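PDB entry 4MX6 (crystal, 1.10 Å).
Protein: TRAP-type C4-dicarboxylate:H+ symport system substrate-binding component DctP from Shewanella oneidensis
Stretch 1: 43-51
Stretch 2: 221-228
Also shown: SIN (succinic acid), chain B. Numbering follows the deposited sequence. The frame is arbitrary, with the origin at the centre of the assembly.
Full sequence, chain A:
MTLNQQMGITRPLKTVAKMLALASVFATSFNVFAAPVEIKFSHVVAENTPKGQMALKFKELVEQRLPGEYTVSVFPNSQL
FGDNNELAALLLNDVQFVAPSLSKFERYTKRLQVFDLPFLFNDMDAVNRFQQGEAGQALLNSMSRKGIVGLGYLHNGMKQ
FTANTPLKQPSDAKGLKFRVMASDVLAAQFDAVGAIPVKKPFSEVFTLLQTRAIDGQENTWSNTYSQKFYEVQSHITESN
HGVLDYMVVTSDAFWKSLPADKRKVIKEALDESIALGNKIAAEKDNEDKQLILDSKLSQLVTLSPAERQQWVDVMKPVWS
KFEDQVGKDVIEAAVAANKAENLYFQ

Stretch 1 (43-51) HVVAENTPK
Stretch 2 (221-228) WSNTYSQK

Helix 221-226 packs against a loop, 43-49, that turns into a helix at Pro-50, burying 265 Å² with no direct hydrogen bond between the stretches; van der Waals contacts, three waters and a succinate join them. Ser-222, Asn-223, Val-45, Thr-49 and Pro-50 are buried; Ala-46, Ser-226 and Gln-227 stay partly exposed. In register, Thr-49 CA lies 6.4 Å from Ser-222 CA, Val-45 CA 7.5 Å from Asn-223 CA, and Ala-46 CA 6.5 Å from Ser-226 CA. Remaining phi/psi in stretch 1: His-43 -156/175, Val-44 -108/-3, Glu-47 -64/-40, Asn-48 -93/66, Lys-51 -71/-39.

Trp-221 (-55/-41; chi1 m, chi2 112°) turns out of reach of the loop; Trp-221 O accepts from Tyr-225 N at 2.9 Å. Ser-222 (-63/-46; chi1 t) points toward the loop, bringing Ser-222 OG to 3.5 Å from Pro-50 CD and 3.8 Å from Thr-49 CG2. Water 3 accepts from Ser-222 OG (2.7 Å) and donates to Asn-48 O (2.9 Å). Thr-49 (-149/168; chi1 p) is the N-cap of the helix that begins at Pro-50 (-58/-46); Thr-49 OG1 also donates to Ala-46 O at 2.7 Å, closing the loop, while CG2 faces the serines.

Asn-223 (-69/-39; chi1 -84°, chi2 -26°) starts sideways, but its amide end comes nearer. Asn-223 OD1 lies 3.7 Å from Val-45 CG1 and accepts from water 2 at 2.9 Å; Asn-223 ND2 donates to succinate O2 at 2.9 Å. Lys-51 NZ (chi t, t, p, t) donates to succinate O1 at 2.7 Å, so both stretches grip one carboxylate. Val-45 (-98/171; chi1 m) brings CG1 to 3.3 Å from succinate O2, and Val-45 N donates to His-43 ND1 at 3.2 Å.

Thr-224 (-61/-43; m) and Tyr-225 (-71/-52; t, chi2 70°) make no contact with the loop. Ser-226 (-69/-28; chi1 p) points toward it: Ser-226 CB lies 4.0 Å from Ala-46 CB, a close approach between two small residues, and Ser-226 OG 3.7 Å from Thr-49 CG2. Ser-226 OG donates to Ser-222 O at 2.8 Å and accepts from water 2 at 2.8 Å.

Gln-227 (-97/0; m, m, chi3 -23°) swings its amide to the loop, Gln-227 NE2 lying 3.6 Å from Ala-46 N (Ala-46 -67/160). Water 2 accepts from Gln-227 NE2 (2.9 Å) and Ala-46 N (3.1 Å); water 1 accepts from Gln-227 NE2 (2.6 Å) while donating to Val-44 O (3.0 Å). Lys-228 (66/28; m, m, t, t) follows in a Schellman motif, Lys-228 N donating to Tyr-225 O at 3.1 Å.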

# COMPACT_ATOMS: atom_id res chain seq x y z
N HIS A 43 -11.21 5.68 -1.32
CA HIS A 43 -10.18 4.65 -1.34
C HIS A 43 -10.71 3.37 -1.97
O HIS A 43 -11.90 3.27 -2.32
CB HIS A 43 -9.62 4.44 0.07
CG HIS A 43 -10.59 3.86 1.05
ND1 HIS A 43 -10.89 2.52 1.07
CD2 HIS A 43 -11.31 4.43 2.05
CE1 HIS A 43 -11.75 2.28 2.04
NE2 HIS A 43 -12.03 3.43 2.65
N VAL A 44 -9.82 2.40 -2.13
CA VAL A 44 -10.11 1.19 -2.90
C VAL A 44 -10.29 -0.06 -2.05
O VAL A 44 -10.53 -1.14 -2.59
CB VAL A 44 -9.01 0.93 -3.97
CG1 VAL A 44 -8.86 2.15 -4.85
CG2 VAL A 44 -7.67 0.53 -3.35
N VAL A 45 -10.13 0.03 -0.73
CA VAL A 45 -10.21 -1.16 0.11
C VAL A 45 -11.57 -1.34 0.78
O VAL A 45 -12.43 -0.48 0.74
CB VAL A 45 -9.06 -1.22 1.15
CG1 VAL A 45 -7.71 -1.22 0.43
CG2 VAL A 45 -9.14 -0.10 2.18
N ALA A 46 -11.74 -2.51 1.40
CA ALA A 46 -12.93 -2.77 2.20
C ALA A 46 -12.94 -1.88 3.45
O ALA A 46 -11.91 -1.38 3.89
CB ALA A 46 -12.99 -4.23 2.59
N GLU A 47 -14.11 -1.70 4.04
CA GLU A 47 -14.24 -0.87 5.22
C GLU A 47 -13.46 -1.43 6.41
O GLU A 47 -12.83 -0.68 7.16
CB GLU A 47 -15.73 -0.74 5.58
CG GLU A 47 -15.98 -0.01 6.88
CD GLU A 47 -17.40 0.46 7.03
OE1 GLU A 47 -17.95 1.02 6.05
OE2 GLU A 47 -17.93 0.31 8.15
N ASN A 48 -13.48 -2.75 6.58
CA ASN A 48 -12.98 -3.36 7.81
C ASN A 48 -11.50 -3.75 7.64
O ASN A 48 -11.12 -4.93 7.67
CB ASN A 48 -13.86 -4.54 8.24
CG ASN A 48 -15.27 -4.10 8.59
OD1 ASN A 48 -15.57 -2.91 8.69
ND2 ASN A 48 -16.15 -5.07 8.80
N THR A 49 -10.69 -2.71 7.49
CA THR A 49 -9.26 -2.79 7.16
C THR A 49 -8.57 -1.58 7.80
O THR A 49 -9.24 -0.65 8.22
CB THR A 49 -9.05 -2.66 5.64
OG1 THR A 49 -9.53 -1.38 5.19
CG2 THR A 49 -9.73 -3.79 4.87
N PRO A 50 -7.22 -1.57 7.85
CA PRO A 50 -6.58 -0.38 8.43
C PRO A 50 -6.94 0.93 7.72
O PRO A 50 -7.25 1.92 8.41
CB PRO A 50 -5.08 -0.70 8.35
CG PRO A 50 -4.96 -1.89 7.42
CD PRO A 50 -6.25 -2.64 7.58
N LYS A 51 -6.91 0.98 6.39
CA LYS A 51 -7.25 2.22 5.70
C LYS A 51 -8.73 2.54 5.82
O LYS A 51 -9.11 3.70 5.99
CB LYS A 51 -6.80 2.17 4.24
CG LYS A 51 -7.20 3.39 3.43
CD LYS A 51 -6.35 3.58 2.17
CE LYS A 51 -6.31 2.33 1.31
NZ LYS A 51 -5.50 2.54 0.09
N TRP A 221 -2.08 -9.84 4.49
CA TRP A 221 -3.15 -10.69 5.03
C TRP A 221 -4.49 -9.94 5.03
O TRP A 221 -5.52 -10.54 4.74
CB TRP A 221 -2.84 -11.19 6.44
CG TRP A 221 -1.63 -12.05 6.54
CD1 TRP A 221 -0.47 -11.74 7.17
CD2 TRP A 221 -1.44 -13.37 6.00
NE1 TRP A 221 0.43 -12.76 7.06
CE2 TRP A 221 -0.13 -13.77 6.34
CE3 TRP A 221 -2.24 -14.25 5.27
CZ2 TRP A 221 0.39 -15.01 5.98
CZ3 TRP A 221 -1.71 -15.49 4.93
CH2 TRP A 221 -0.41 -15.85 5.29
N SER A 222 -4.48 -8.66 5.39
CA SER A 222 -5.73 -7.91 5.50
C SER A 222 -6.44 -7.81 4.17
O SER A 222 -7.66 -8.01 4.11
CB SER A 222 -5.47 -6.51 6.05
OG SER A 222 -6.58 -5.65 5.80
N ASN A 223 -5.74 -7.48 3.09
CA ASN A 223 -6.38 -7.44 1.78
C ASN A 223 -6.78 -8.85 1.28
O ASN A 223 -7.84 -9.03 0.68
CB ASN A 223 -5.51 -6.74 0.75
CG ASN A 223 -5.67 -5.23 0.79
OD1 ASN A 223 -6.72 -4.70 1.21
ND2 ASN A 223 -4.65 -4.53 0.34
N THR A 224 -5.92 -9.83 1.54
CA THR A 224 -6.16 -11.19 1.10
C THR A 224 -7.46 -11.72 1.72
O THR A 224 -8.26 -12.37 1.05
CB THR A 224 -4.96 -12.08 1.45
OG1 THR A 224 -3.79 -11.59 0.80
CG2 THR A 224 -5.17 -13.52 1.01
N TYR A 225 -7.64 -11.44 3.01
CA TYR A 225 -8.85 -11.86 3.72
C TYR A 225 -10.09 -11.06 3.30
O TYR A 225 -11.10 -11.63 2.90
CB TYR A 225 -8.67 -11.76 5.24
CG TYR A 225 -9.94 -12.10 5.97
CD1 TYR A 225 -10.42 -13.40 5.98
CD2 TYR A 225 -10.70 -11.12 6.60
CE1 TYR A 225 -11.60 -13.72 6.62
CE2 TYR A 225 -11.88 -11.43 7.24
CZ TYR A 225 -12.33 -12.74 7.25
OH TYR A 225 -13.52 -13.05 7.89
N SER A 226 -9.97 -9.74 3.35
CA SER A 226 -11.15 -8.90 3.13
C SER A 226 -11.66 -8.96 1.68
O SER A 226 -12.85 -8.78 1.46
CB SER A 226 -10.91 -7.45 3.57
OG SER A 226 -9.84 -6.86 2.87
N GLN A 227 -10.78 -9.22 0.72
CA GLN A 227 -11.20 -9.35 -0.68
C GLN A 227 -11.41 -10.81 -1.11
O GLN A 227 -11.73 -11.06 -2.27
CB GLN A 227 -10.18 -8.68 -1.61
CG GLN A 227 -10.07 -7.16 -1.42
CD GLN A 227 -11.38 -6.38 -1.60
OE1 GLN A 227 -12.33 -6.82 -2.26
NE2 GLN A 227 -11.43 -5.21 -1.03
N LYS A 228 -11.18 -11.75 -0.20
CA LYS A 228 -11.42 -13.18 -0.44
C LYS A 228 -10.50 -13.78 -1.49
O LYS A 228 -10.85 -14.77 -2.14
CB LYS A 228 -12.90 -13.48 -0.76
CG LYS A 228 -13.86 -12.92 0.27
CD LYS A 228 -13.57 -13.41 1.67
CE LYS A 228 -14.19 -12.50 2.72
NZ LYS A 228 -13.59 -12.72 4.06
C1 SIN B . -4.73 -1.04 -1.13
O1 SIN B . -4.86 0.21 -1.20
O2 SIN B . -4.51 -1.63 -0.05
C2 SIN B . -4.78 -1.85 -2.40
C3 SIN B . -3.36 -2.31 -2.75
C4 SIN B . -3.32 -3.03 -4.07
O3 SIN B . -2.93 -4.23 -4.10
O4 SIN B . -3.65 -2.44 -5.12
O HOH W 1 -12.61 -3.20 -2.21
O HOH W 2 -9.59 -4.68 1.18
O HOH W 3 -8.54 -6.23 7.51